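Local coordinates for TATA-box-binding protein (Methanococcus jannaschii, PDB 2Z8U), which probably acts as a general transcription initiation factor, binding the TATA box of archaeal promoters so that RNA polymerase can transcribe the genes downstream, at residues L30-M35 / A94-I99; S55-A60 / K77-I82; N120-A125 / T131-E136; V150-F155 / K176-T181. All blocks are in the same frame, centred on the assembly; numbering follows the deposited sequence.

Contact 1. Residues L30-M35 / A94-I99; sequences LEEVAM and AGIDVI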
loop_
_atom_site.group_PDB
_atom_site.type_symbol
_atom_site.label_atom_id
_atom_site.label_comp_id
_atom_site.label_asym_id
_atom_site.label_seq_id
_atom_site.Cartn_x
_atom_site.Cartn_y
_atom_site.Cartn_z
ATOM N N LEU B 30 -5.300 15.307 39.250
ATOM C CA LEU B 30 -5.827 13.919 39.315
ATOM C C LEU B 30 -5.443 13.133 40.583
ATOM O O LEU B 30 -6.183 12.234 40.999
ATOM C CB LEU B 30 -5.422 13.136 38.053
ATOM C CG LEU B 30 -5.985 13.711 36.740
ATOM C CD1 LEU B 30 -5.518 12.885 35.566
ATOM C CD2 LEU B 30 -7.531 13.790 36.778
ATOM N N GLU B 31 -4.297 13.454 41.185
ATOM C CA GLU B 31 -3.947 12.851 42.478
ATOM C C GLU B 31 -5.020 13.145 43.562
ATOM O O GLU B 31 -5.413 12.252 44.312
ATOM C CB GLU B 31 -2.548 13.265 42.944
ATOM C CG GLU B 31 -2.203 12.722 44.353
ATOM C CD GLU B 31 -0.782 13.001 44.796
ATOM O OE1 GLU B 31 -0.082 13.798 44.119
ATOM O OE2 GLU B 31 -0.360 12.411 45.826
ATOM N N GLU B 32 -5.486 14.389 43.637
ATOM C CA GLU B 32 -6.542 14.758 44.572
ATOM C C GLU B 32 -7.899 14.168 44.182
ATOM O O GLU B 32 -8.674 13.802 45.048
ATOM C CB GLU B 32 -6.639 16.278 44.712
ATOM C CG GLU B 32 -5.511 16.856 45.574
ATOM C CD GLU B 32 -5.751 18.298 45.973
ATOM O OE1 GLU B 32 -6.744 18.895 45.508
ATOM O OE2 GLU B 32 -4.933 18.831 46.752
ATOM N N VAL B 33 -8.184 14.067 42.882
ATOM C CA VAL B 33 -9.415 13.377 42.411
ATOM C C VAL B 33 -9.387 11.923 42.898
ATOM O O VAL B 33 -10.371 11.409 43.453
ATOM C CB VAL B 33 -9.559 13.472 40.861
ATOM C CG1 VAL B 33 -10.759 12.688 40.354
ATOM C CG2 VAL B 33 -9.680 14.927 40.419
ATOM N N ALA B 34 -8.242 11.263 42.754
ATOM C CA ALA B 34 -8.125 9.884 43.232
ATOM C C ALA B 34 -8.284 9.751 44.749
ATOM O O ALA B 34 -8.748 8.714 45.244
ATOM C CB ALA B 34 -6.811 9.270 42.762
ATOM N N MET B 35 -7.919 10.797 45.493
ATOM C CA MET B 35 -8.132 10.801 46.944
ATOM C C MET B 35 -9.605 10.806 47.348
ATOM O O MET B 35 -9.947 10.396 48.449
ATOM C CB MET B 35 -7.460 12.001 47.595
ATOM C CG MET B 35 -5.961 11.924 47.585
ATOM S SD MET B 35 -5.305 13.411 48.336
ATOM C CE MET B 35 -3.584 13.078 48.321
ATOM N N ALA B 94 -14.910 18.828 47.418
ATOM C CA ALA B 94 -13.514 18.631 47.797
ATOM C C ALA B 94 -12.635 19.870 47.640
ATOM O O ALA B 94 -11.519 19.888 48.137
ATOM C CB ALA B 94 -12.901 17.461 47.042
ATOM N N GLY B 95 -13.155 20.911 47.002
ATOM C CA GLY B 95 -12.390 22.132 46.800
ATOM C C GLY B 95 -11.622 22.107 45.484
ATOM O O GLY B 95 -10.730 22.926 45.267
ATOM N N ILE B 96 -11.957 21.158 44.615
ATOM C CA ILE B 96 -11.319 21.070 43.299
ATOM C C ILE B 96 -12.091 21.925 42.325
ATOM O O ILE B 96 -13.323 21.834 42.227
ATOM C CB ILE B 96 -11.188 19.603 42.785
ATOM C CG1 ILE B 96 -10.160 18.846 43.630
ATOM C CG2 ILE B 96 -10.728 19.599 41.331
ATOM C CD1 ILE B 96 -10.440 17.358 43.858
ATOM N N ASP B 97 -11.369 22.776 41.614
ATOM C CA ASP B 97 -11.987 23.723 40.728
ATOM C C ASP B 97 -12.587 23.033 39.493
ATOM O O ASP B 97 -11.844 22.496 38.676
ATOM C CB ASP B 97 -10.972 24.756 40.277
ATOM C CG ASP B 97 -11.618 25.895 39.541
ATOM O OD1 ASP B 97 -12.797 26.186 39.832
ATOM O OD2 ASP B 97 -10.960 26.494 38.661
ATOM N N VAL B 98 -13.917 23.072 39.378
ATOM C CA VAL B 98 -14.653 22.419 38.269
ATOM C C VAL B 98 -15.749 23.302 37.691
ATOM O O VAL B 98 -16.231 24.224 38.344
ATOM C CB VAL B 98 -15.230 21.006 38.654
ATOM C CG1 VAL B 98 -14.122 19.990 38.847
ATOM C CG2 VAL B 98 -16.094 21.082 39.886
ATOM N N ILE B 99 -16.113 23.043 36.432
ATOM C CA ILE B 99 -17.219 23.706 35.766
ATOM C C ILE B 99 -18.459 22.942 36.232
ATOM O O ILE B 99 -18.498 21.726 36.108
ATOM C CB ILE B 99 -17.069 23.575 34.203
ATOM C CG1 ILE B 99 -15.821 24.334 33.716
ATOM C CG2 ILE B 99 -18.340 24.039 33.438
ATOM C CD1 ILE B 99 -15.489 24.120 32.217
#
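Ile96 meets Glu32 and Val33 in a small apolar contact at the far end of the first half of the TBP saddle, where the linker between the two repeats passes the short helix 30-36. The long helix 77-94 has just ended in a Schellman motif: Gly95 takes a positive phi of 91°, and the chain turns so that Ile96 points at the short helix while the linker runs on toward strand 105-114. Ile96 CG1 lies beside its own backbone N (chi1 -69°), which carries CD1 out to the helix surface. There the methyl sits against the start of the Glu32 side chain, with Ile96 CD1 4.0 Å from Glu32 CB, and against the backbone just after it, 4.1 Å from Val33 N.

The glutamate and isoleucine side chains run past each other in opposite senses. Further out, the extended Glu32 chain brings its carboxylate alongside the isoleucine, OE1 coming within 3.9 Å of Ile96 CG1. This is only van der Waals contact, on the exposed flank of the pair; the backbone N of Glu32 is hydrogen-bonded to Asp29 OD1 near the start of the helix.

Val33 takes the inner side. Its side chain also packs on Leu91 of helix 77-94 and on Leu50 of strand 50-54, while Ile96 touches Ile36 as well, so the linker, both helices and the sheet share one apolar patch. The link between the two buried side chains is made by methyls, Val33 CG2 and Ile96 CD1, 4.3 Å apart.

Contact 2. Residues S55-A60 / K77-I82; sequences SVPKVA and KEEAEI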
loop_
_atom_site.group_PDB
_atom_site.type_symbol
_atom_site.label_atom_id
_atom_site.label_comp_id
_atom_site.label_asym_id
_atom_site.label_seq_id
_atom_site.Cartn_x
_atom_site.Cartn_y
_atom_site.Cartn_z
ATOM N N SER B 55 -21.013 2.089 40.146
ATOM C CA SER B 55 -21.831 0.888 40.256
ATOM C C SER B 55 -23.312 1.154 39.977
ATOM O O SER B 55 -23.987 0.340 39.329
ATOM C CB SER B 55 -21.656 0.257 41.640
ATOM O OG SER B 55 -22.677 -0.687 41.877
ATOM N N VAL B 56 -23.823 2.267 40.496
ATOM C CA VAL B 56 -25.210 2.672 40.257
ATOM C C VAL B 56 -25.175 4.116 39.766
ATOM O O VAL B 56 -24.830 5.015 40.532
ATOM C CB VAL B 56 -26.110 2.544 41.535
ATOM C CG1 VAL B 56 -27.530 3.035 41.254
ATOM C CG2 VAL B 56 -26.151 1.098 42.061
ATOM N N PRO B 57 -25.449 4.339 38.465
ATOM C CA PRO B 57 -25.684 3.301 37.451
ATOM C C PRO B 57 -24.332 2.735 36.977
ATOM O O PRO B 57 -23.293 3.278 37.345
ATOM C CB PRO B 57 -26.383 4.072 36.327
ATOM C CG PRO B 57 -25.817 5.469 36.425
ATOM C CD PRO B 57 -25.493 5.701 37.889
ATOM N N LYS B 58 -24.351 1.641 36.212
ATOM C CA LYS B 58 -23.120 1.018 35.719
ATOM C C LYS B 58 -22.499 1.903 34.629
ATOM O O LYS B 58 -22.699 1.669 33.436
ATOM C CB LYS B 58 -23.419 -0.375 35.165
ATOM C CG LYS B 58 -22.276 -1.394 35.281
ATOM C CD LYS B 58 -22.685 -2.790 34.751
ATOM C CE LYS B 58 -23.609 -3.561 35.718
ATOM N NZ LYS B 58 -23.992 -4.924 35.228
ATOM N N VAL B 59 -21.777 2.935 35.044
ATOM C CA VAL B 59 -21.108 3.825 34.090
ATOM C C VAL B 59 -19.651 4.027 34.513
ATOM O O VAL B 59 -19.321 3.921 35.696
ATOM C CB VAL B 59 -21.825 5.205 33.942
ATOM C CG1 VAL B 59 -23.274 5.053 33.459
ATOM C CG2 VAL B 59 -21.780 5.998 35.243
ATOM N N ALA B 60 -18.792 4.330 33.542
ATOM C CA ALA B 60 -17.386 4.555 33.804
ATOM C C ALA B 60 -16.970 5.898 33.216
ATOM O O ALA B 60 -17.457 6.305 32.151
ATOM C CB ALA B 60 -16.547 3.428 33.201
ATOM N N LYS B 77 -27.817 9.959 27.001
ATOM C CA LYS B 77 -27.082 11.191 27.302
ATOM C C LYS B 77 -27.445 11.749 28.663
ATOM O O LYS B 77 -26.571 12.189 29.398
ATOM C CB LYS B 77 -27.343 12.256 26.219
ATOM C CG LYS B 77 -26.571 13.561 26.432
ATOM C CD LYS B 77 -27.038 14.596 25.437
ATOM C CE LYS B 77 -26.843 16.013 25.949
ATOM N NZ LYS B 77 -27.497 16.974 25.014
ATOM N N GLU B 78 -28.743 11.737 29.002
ATOM C CA GLU B 78 -29.190 12.297 30.272
ATOM C C GLU B 78 -28.685 11.502 31.445
ATOM O O GLU B 78 -28.278 12.096 32.448
ATOM C CB GLU B 78 -30.732 12.442 30.358
ATOM C CG GLU B 78 -31.318 13.502 29.426
ATOM C CD GLU B 78 -31.288 13.071 27.979
ATOM O OE1 GLU B 78 -31.172 11.856 27.728
ATOM O OE2 GLU B 78 -31.365 13.945 27.093
ATOM N N GLU B 79 -28.730 10.168 31.339
ATOM C CA GLU B 79 -28.200 9.329 32.405
ATOM C C GLU B 79 -26.708 9.612 32.656
ATOM O O GLU B 79 -26.253 9.688 33.817
ATOM C CB GLU B 79 -28.379 7.856 32.100
ATOM C CG GLU B 79 -27.804 6.966 33.198
ATOM C CD GLU B 79 -28.199 5.528 33.057
ATOM O OE1 GLU B 79 -29.196 5.113 33.691
ATOM O OE2 GLU B 79 -27.525 4.816 32.295
ATOM N N ALA B 80 -25.963 9.735 31.557
ATOM C CA ALA B 80 -24.551 10.083 31.607
ATOM C C ALA B 80 -24.351 11.442 32.280
ATOM O O ALA B 80 -23.498 11.568 33.135
ATOM C CB ALA B 80 -23.936 10.074 30.232
ATOM N N GLU B 81 -25.131 12.450 31.890
ATOM C CA GLU B 81 -24.989 13.793 32.491
ATOM C C GLU B 81 -25.239 13.787 34.009
ATOM O O GLU B 81 -24.545 14.478 34.778
ATOM C CB GLU B 81 -25.915 14.798 31.801
ATOM C CG GLU B 81 -25.660 16.252 32.307
ATOM C CD GLU B 81 -26.348 17.301 31.450
ATOM O OE1 GLU B 81 -26.732 16.981 30.297
ATOM O OE2 GLU B 81 -26.493 18.449 31.927
ATOM N N ILE B 82 -26.237 13.013 34.435
ATOM C CA ILE B 82 -26.528 12.856 35.861
ATOM C C ILE B 82 -25.318 12.286 36.607
ATOM O O ILE B 82 -24.920 12.831 37.638
ATOM C CB ILE B 82 -27.836 12.038 36.091
ATOM C CG1 ILE B 82 -29.030 12.877 35.622
ATOM C CG2 ILE B 82 -28.022 11.654 37.556
ATOM C CD1 ILE B 82 -30.340 12.110 35.444
#
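Glu79 OE2 is hydrogen-bonded to the backbone N of Lys75, just ahead of helix 77-94, and the same carboxylate lies against Pro57, in the turn before strand 59-63, and more loosely against Val59. The backbone N of Glu79 is in turn bonded to Ser76 OG, so the first turn of the helix and the residues leading into it are tied together at both ends of this one glutamate.

The reach across to the strand side comes from the extended Glu79 chain. With CG opposite the backbone N (chi1 179°), the side chain leaves the helix directly toward the turn at residues 55-58. It slides past the proline ring in the opposite sense: Glu79 CG is 4.1 Å from Pro57 CG, and OE1 stops 4.0 Å from Pro57 CB. The carboxylate thus lies beside the CB and CG carbons of the ring and makes no polar bond to it. Deeper in, the contact is slacker, Glu79 OE2 standing 4.4 Å from Val59 CG1.

Pro57 sits in a tight turn. The peptide bond before it is cis, and Lys58 after it is the centre of an inverse gamma turn, closed by a weak bond from Val59 N to Pro57 O. The turn sends the lysine's CB away from the helix while Pro57 and Val59 both point toward it. Val59 also packs on Ala74 and Leu54. A hairpin turn resting on the N-terminal turn of the long helix belongs to the convex side of the TBP saddle, where each repeat lays its long helix across the back of the curved antiparallel sheet.

Contact 3. Residues N120-A125 / T131-E136; sequences NLDDIA and TEYEPE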
loop_
_atom_site.group_PDB
_atom_site.type_symbol
_atom_site.label_atom_id
_atom_site.label_comp_id
_atom_site.label_asym_id
_atom_site.label_seq_id
_atom_site.Cartn_x
_atom_site.Cartn_y
_atom_site.Cartn_z
ATOM N N ASN B 120 -31.209 -13.980 5.029
ATOM C CA ASN B 120 -30.238 -14.892 4.430
ATOM C C ASN B 120 -28.952 -14.095 4.280
ATOM O O ASN B 120 -28.768 -13.356 3.310
ATOM C CB ASN B 120 -30.734 -15.453 3.077
ATOM C CG ASN B 120 -29.820 -16.546 2.506
ATOM O OD1 ASN B 120 -30.288 -17.479 1.837
ATOM N ND2 ASN B 120 -28.529 -16.425 2.737
ATOM N N LEU B 121 -28.079 -14.223 5.274
ATOM C CA LEU B 121 -26.820 -13.483 5.293
ATOM C C LEU B 121 -25.885 -13.781 4.092
ATOM O O LEU B 121 -25.204 -12.883 3.610
ATOM C CB LEU B 121 -26.114 -13.677 6.641
ATOM C CG LEU B 121 -26.907 -13.204 7.876
ATOM C CD1 LEU B 121 -26.096 -13.390 9.147
ATOM C CD2 LEU B 121 -27.372 -11.755 7.728
ATOM N N ASP B 122 -25.850 -15.029 3.631
ATOM C CA ASP B 122 -25.057 -15.386 2.442
ATOM C C ASP B 122 -25.540 -14.631 1.200
ATOM O O ASP B 122 -24.731 -14.127 0.427
ATOM C CB ASP B 122 -25.081 -16.904 2.208
ATOM C CG ASP B 122 -24.282 -17.662 3.258
ATOM O OD1 ASP B 122 -24.893 -18.448 4.006
ATOM O OD2 ASP B 122 -23.048 -17.450 3.355
ATOM N N ASP B 123 -26.861 -14.538 1.034
ATOM C CA ASP B 123 -27.464 -13.709 -0.019
ATOM C C ASP B 123 -27.021 -12.258 0.055
ATOM O O ASP B 123 -26.623 -11.679 -0.953
ATOM C CB ASP B 123 -28.999 -13.766 0.038
ATOM C CG ASP B 123 -29.567 -15.030 -0.574
ATOM O OD1 ASP B 123 -28.803 -15.799 -1.199
ATOM O OD2 ASP B 123 -30.795 -15.250 -0.429
ATOM N N ILE B 124 -27.082 -11.681 1.253
ATOM C CA ILE B 124 -26.736 -10.287 1.467
ATOM C C ILE B 124 -25.236 -10.081 1.172
ATOM O O ILE B 124 -24.857 -9.113 0.514
ATOM C CB ILE B 124 -27.133 -9.797 2.907
ATOM C CG1 ILE B 124 -28.661 -9.737 3.083
ATOM C CG2 ILE B 124 -26.545 -8.406 3.229
ATOM C CD1 ILE B 124 -29.102 -9.615 4.542
ATOM N N ALA B 125 -24.399 -11.003 1.640
ATOM C CA ALA B 125 -22.944 -10.886 1.476
ATOM C C ALA B 125 -22.533 -10.835 -0.001
ATOM O O ALA B 125 -21.501 -10.246 -0.363
ATOM C CB ALA B 125 -22.250 -12.044 2.161
ATOM N N THR B 131 -20.277 -5.287 2.304
ATOM C CA THR B 131 -20.682 -6.228 3.362
ATOM C C THR B 131 -19.614 -7.304 3.504
ATOM O O THR B 131 -18.922 -7.619 2.536
ATOM C CB THR B 131 -22.071 -6.878 3.090
ATOM O OG1 THR B 131 -22.042 -7.596 1.856
ATOM C CG2 THR B 131 -23.169 -5.812 3.032
ATOM N N GLU B 132 -19.449 -7.828 4.714
ATOM C CA GLU B 132 -18.648 -9.040 4.928
ATOM C C GLU B 132 -19.358 -9.977 5.869
ATOM O O GLU B 132 -20.115 -9.546 6.748
ATOM C CB GLU B 132 -17.252 -8.767 5.503
ATOM C CG GLU B 132 -16.121 -8.810 4.470
ATOM C CD GLU B 132 -15.818 -10.179 3.835
ATOM O OE1 GLU B 132 -16.454 -11.216 4.159
ATOM O OE2 GLU B 132 -14.888 -10.200 3.006
ATOM N N TYR B 133 -19.080 -11.261 5.682
ATOM C CA TYR B 133 -19.733 -12.315 6.429
ATOM C C TYR B 133 -18.800 -13.496 6.421
ATOM O O TYR B 133 -18.419 -13.995 5.340
ATOM C CB TYR B 133 -21.073 -12.658 5.783
ATOM C CG TYR B 133 -21.839 -13.768 6.452
ATOM C CD1 TYR B 133 -22.179 -13.689 7.793
ATOM C CD2 TYR B 133 -22.250 -14.889 5.730
ATOM C CE1 TYR B 133 -22.904 -14.715 8.420
ATOM C CE2 TYR B 133 -22.975 -15.914 6.340
ATOM C CZ TYR B 133 -23.292 -15.820 7.684
ATOM O OH TYR B 133 -24.015 -16.827 8.301
ATOM N N GLU B 134 -18.396 -13.915 7.615
ATOM C CA GLU B 134 -17.529 -15.071 7.797
ATOM C C GLU B 134 -17.929 -15.746 9.085
ATOM O O GLU B 134 -17.292 -15.499 10.112
ATOM C CB GLU B 134 -16.068 -14.625 7.919
ATOM C CG GLU B 134 -15.322 -14.592 6.646
ATOM C CD GLU B 134 -15.007 -15.978 6.113
ATOM O OE1 GLU B 134 -14.547 -16.865 6.873
ATOM O OE2 GLU B 134 -15.226 -16.173 4.916
ATOM N N PRO B 135 -19.002 -16.576 9.050
ATOM C CA PRO B 135 -19.557 -17.131 10.294
ATOM C C PRO B 135 -18.568 -17.919 11.163
ATOM O O PRO B 135 -18.750 -17.987 12.372
ATOM C CB PRO B 135 -20.732 -18.014 9.819
ATOM C CG PRO B 135 -20.591 -18.149 8.356
ATOM C CD PRO B 135 -19.774 -16.994 7.861
ATOM N N GLU B 136 -17.523 -18.479 10.563
ATOM C CA GLU B 136 -16.485 -19.182 11.327
ATOM C C GLU B 136 -15.584 -18.229 12.119
ATOM O O GLU B 136 -14.884 -18.657 13.042
ATOM C CB GLU B 136 -15.635 -20.068 10.409
ATOM C CG GLU B 136 -15.212 -19.385 9.114
ATOM C CD GLU B 136 -13.915 -19.909 8.567
ATOM O OE1 GLU B 136 -12.886 -19.224 8.757
ATOM O OE2 GLU B 136 -13.919 -21.008 7.957
HETATM O O HOH W 1 -19.145 -9.944 1.208
#
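Tyr133 reaches from the outermost strand of the second repeat, 131-133, to helix 121-127, pinning that short helix to the edge of the saddle-shaped TBP sheet. At its root, Tyr133 CB touches Ala125 CB at 3.9 Å. A first torsion of 179° swings the ring away from the Tyr133 backbone N and out to the helix. Leu121 CB lies over one face in a CH-pi contact, 3.7 Å from the ring centroid and 13° off the normal; Pro135 CD lies over the centre of the opposite face, so the ring is held between the two. Further along the leucine's face, Leu121 CD1 stands over the rim, 3.5 Å from Tyr133 CE1. OD2 of Asp122 arrives at the edge, in the ring plane, 3.4 Å from Tyr133 CE2, the carboxylate itself turned 71° from the ring; this approach probably suits the slightly positive ring hydrogens. At the tip, OH still grazes Leu121 CD1 and CB.

Before the tyrosine, Thr131 tucks against the helix at Ile124 and Ala125. Its OG1 lies 3.4 Å from Ala125 CA and is hydrogen-bonded to Val128 O in the connecting turn. Glu132 points away from the helix and bonds Asn17 of the second subunit. A single water joins the two backbones, donating to Ala125 O at 2.8 Å and to Thr131 O at 2.7 Å.

Contact 4. Residues V150-F155 / K176-T181; sequences VVVLIF and KKILDT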
loop_
_atom_site.group_PDB
_atom_site.type_symbol
_atom_site.label_atom_id
_atom_site.label_comp_id
_atom_site.label_asym_id
_atom_site.label_seq_id
_atom_site.Cartn_x
_atom_site.Cartn_y
_atom_site.Cartn_z
ATOM N N VAL B 150 -21.877 4.987 9.849
ATOM C CA VAL B 150 -22.138 3.996 10.894
ATOM C C VAL B 150 -21.634 2.613 10.493
ATOM O O VAL B 150 -21.379 2.354 9.323
ATOM C CB VAL B 150 -23.638 3.915 11.262
ATOM C CG1 VAL B 150 -24.110 5.253 11.861
ATOM C CG2 VAL B 150 -24.478 3.536 10.067
ATOM N N VAL B 151 -21.492 1.737 11.481
ATOM C CA VAL B 151 -21.185 0.340 11.245
ATOM C C VAL B 151 -22.380 -0.435 11.688
ATOM O O VAL B 151 -22.887 -0.228 12.798
ATOM C CB VAL B 151 -19.919 -0.139 12.007
ATOM C CG1 VAL B 151 -19.754 -1.688 11.890
ATOM C CG2 VAL B 151 -18.722 0.560 11.457
ATOM N N VAL B 152 -22.864 -1.307 10.810
ATOM C CA VAL B 152 -24.072 -2.096 11.098
ATOM C C VAL B 152 -23.701 -3.577 11.182
ATOM O O VAL B 152 -22.895 -4.054 10.394
ATOM C CB VAL B 152 -25.149 -1.893 10.008
ATOM C CG1 VAL B 152 -26.435 -2.687 10.345
ATOM C CG2 VAL B 152 -25.474 -0.390 9.840
ATOM N N LEU B 153 -24.241 -4.266 12.174
ATOM C CA LEU B 153 -24.133 -5.717 12.246
ATOM C C LEU B 153 -25.532 -6.302 12.150
ATOM O O LEU B 153 -26.445 -5.888 12.879
ATOM C CB LEU B 153 -23.478 -6.161 13.551
ATOM C CG LEU B 153 -22.313 -5.313 14.071
ATOM C CD1 LEU B 153 -21.997 -5.727 15.494
ATOM C CD2 LEU B 153 -21.095 -5.470 13.179
ATOM N N ILE B 154 -25.701 -7.244 11.240
ATOM C CA ILE B 154 -26.990 -7.887 11.031
ATOM C C ILE B 154 -26.855 -9.359 11.367
ATOM O O ILE B 154 -25.978 -10.039 10.820
ATOM C CB ILE B 154 -27.445 -7.762 9.563
ATOM C CG1 ILE B 154 -27.512 -6.284 9.136
ATOM C CG2 ILE B 154 -28.797 -8.481 9.391
ATOM C CD1 ILE B 154 -27.685 -6.043 7.627
ATOM N N PHE B 155 -27.744 -9.855 12.226
ATOM C CA PHE B 155 -27.704 -11.245 12.676
ATOM C C PHE B 155 -28.787 -12.092 12.014
ATOM O O PHE B 155 -29.808 -11.549 11.566
ATOM C CB PHE B 155 -27.769 -11.294 14.211
ATOM C CG PHE B 155 -26.629 -10.566 14.857
ATOM C CD1 PHE B 155 -25.382 -11.178 14.956
ATOM C CD2 PHE B 155 -26.765 -9.240 15.265
ATOM C CE1 PHE B 155 -24.288 -10.498 15.498
ATOM C CE2 PHE B 155 -25.669 -8.546 15.817
ATOM C CZ PHE B 155 -24.439 -9.186 15.938
ATOM N N LYS B 176 -33.815 3.029 8.130
ATOM C CA LYS B 176 -34.514 3.109 6.831
ATOM C C LYS B 176 -33.647 2.540 5.699
ATOM O O LYS B 176 -34.126 1.759 4.874
ATOM C CB LYS B 176 -34.967 4.549 6.527
ATOM C CG LYS B 176 -35.511 4.790 5.106
ATOM C CD LYS B 176 -37.025 4.610 5.018
ATOM C CE LYS B 176 -37.549 4.398 3.578
ATOM N NZ LYS B 176 -36.953 5.297 2.551
ATOM N N LYS B 177 -32.369 2.912 5.685
ATOM C CA LYS B 177 -31.433 2.435 4.663
ATOM C C LYS B 177 -31.155 0.938 4.734
ATOM O O LYS B 177 -31.149 0.268 3.709
ATOM C CB LYS B 177 -30.131 3.234 4.690
ATOM C CG LYS B 177 -30.236 4.523 3.895
ATOM C CD LYS B 177 -29.264 5.575 4.390
ATOM C CE LYS B 177 -29.369 6.857 3.569
ATOM N NZ LYS B 177 -28.507 6.802 2.353
ATOM N N ILE B 178 -30.950 0.416 5.942
ATOM C CA ILE B 178 -30.778 -1.032 6.136
ATOM C C ILE B 178 -32.025 -1.794 5.633
ATOM O O ILE B 178 -31.921 -2.702 4.810
ATOM C CB ILE B 178 -30.482 -1.347 7.602
ATOM C CG1 ILE B 178 -29.140 -0.716 8.001
ATOM C CG2 ILE B 178 -30.489 -2.852 7.868
ATOM C CD1 ILE B 178 -29.023 -0.387 9.487
ATOM N N LEU B 179 -33.194 -1.391 6.113
ATOM C CA LEU B 179 -34.462 -1.978 5.668
ATOM C C LEU B 179 -34.640 -1.951 4.151
ATOM O O LEU B 179 -35.055 -2.952 3.555
ATOM C CB LEU B 179 -35.635 -1.279 6.356
ATOM C CG LEU B 179 -35.683 -1.460 7.873
ATOM C CD1 LEU B 179 -36.851 -0.685 8.465
ATOM C CD2 LEU B 179 -35.770 -2.938 8.222
ATOM N N ASP B 180 -34.328 -0.813 3.535
ATOM C CA ASP B 180 -34.435 -0.657 2.079
ATOM C C ASP B 180 -33.501 -1.607 1.330
ATOM O O ASP B 180 -33.831 -2.124 0.255
ATOM C CB ASP B 180 -34.140 0.790 1.677
ATOM C CG ASP B 180 -35.316 1.737 1.952
ATOM O OD1 ASP B 180 -35.091 2.967 1.900
ATOM O OD2 ASP B 180 -36.454 1.270 2.212
ATOM N N THR B 181 -32.333 -1.837 1.911
ATOM C CA THR B 181 -31.324 -2.695 1.307
ATOM C C THR B 181 -31.757 -4.159 1.397
ATOM O O THR B 181 -31.782 -4.858 0.389
ATOM C CB THR B 181 -29.949 -2.457 1.964
ATOM O OG1 THR B 181 -29.551 -1.101 1.729
ATOM C CG2 THR B 181 -28.901 -3.375 1.386
#
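Val152 and Ile178 meet tip to tip, and they form the tight part of this contact between strand 149-154 and the long helix 168-183. The two valine methyls straddle the end of the isoleucine: CG1 and CG2 of Val152 each come to 3.6 Å from Ile178 CD1. Ile178 can enter that fork because its CG1 lies opposite the carbonyl carbon (chi1 -64°), sending CD1 off the helix toward the sheet. One step along the same face of the strand the fit relaxes, with Ile154 CD1 4.3 Å from Ile178 CG2. Neighbouring strands close the sides, Val152 also packing on Tyr143 and Val160, and Ile178 on Ile162.

The outer side of the helix is polar. There Lys176 NZ forms a salt bridge one turn along the helix with Asp180 OD1, 3.1 Å away, on the side of OD1 that faces the other carboxylate oxygen. Thr181 behaves differently: its hydroxyl donates to Lys177 O at 2.9 Å, while its backbone N reaches that oxygen from the opposite face of the carbonyl plane. The same OG1 is hydrogen-bonded to Tyr143 OH, which ties the helix to strand 141-146.

Val151 and Leu153, on the other face of the strand, and Phe155 just after it also pack on the second subunit, so the strand is apolar on both faces. Since the side chains that meet between these two segments are all hydrocarbon, their attachment depends on side-chain shape and exclusion of water, and the Thr181 to Tyr143 bond adds a directional tie to the neighbouring strand.

In the fold
Contacts 1 and 2 belong to the first half of the saddle and contacts 3 and 4 to the second, with contacts 1 and 3 farthest apart at about 50 Å between centres. Contacts 2 and 4 join a long helix to the sheet, but contact 4 is buried hydrocarbon whereas contact 2, only partly buried, lays a carboxylate on a proline. Contacts 1 and 3 both involve short helices: a linker isoleucine serves in the mostly buried first, a tyrosine ring and a bridging water in the partly buried third. Contacts 3 and 4 touch through Leu121 CD1 and Ile154 O, 3.7 Å apart, and both reach the second subunit, as Ala60 of contact 2 also does.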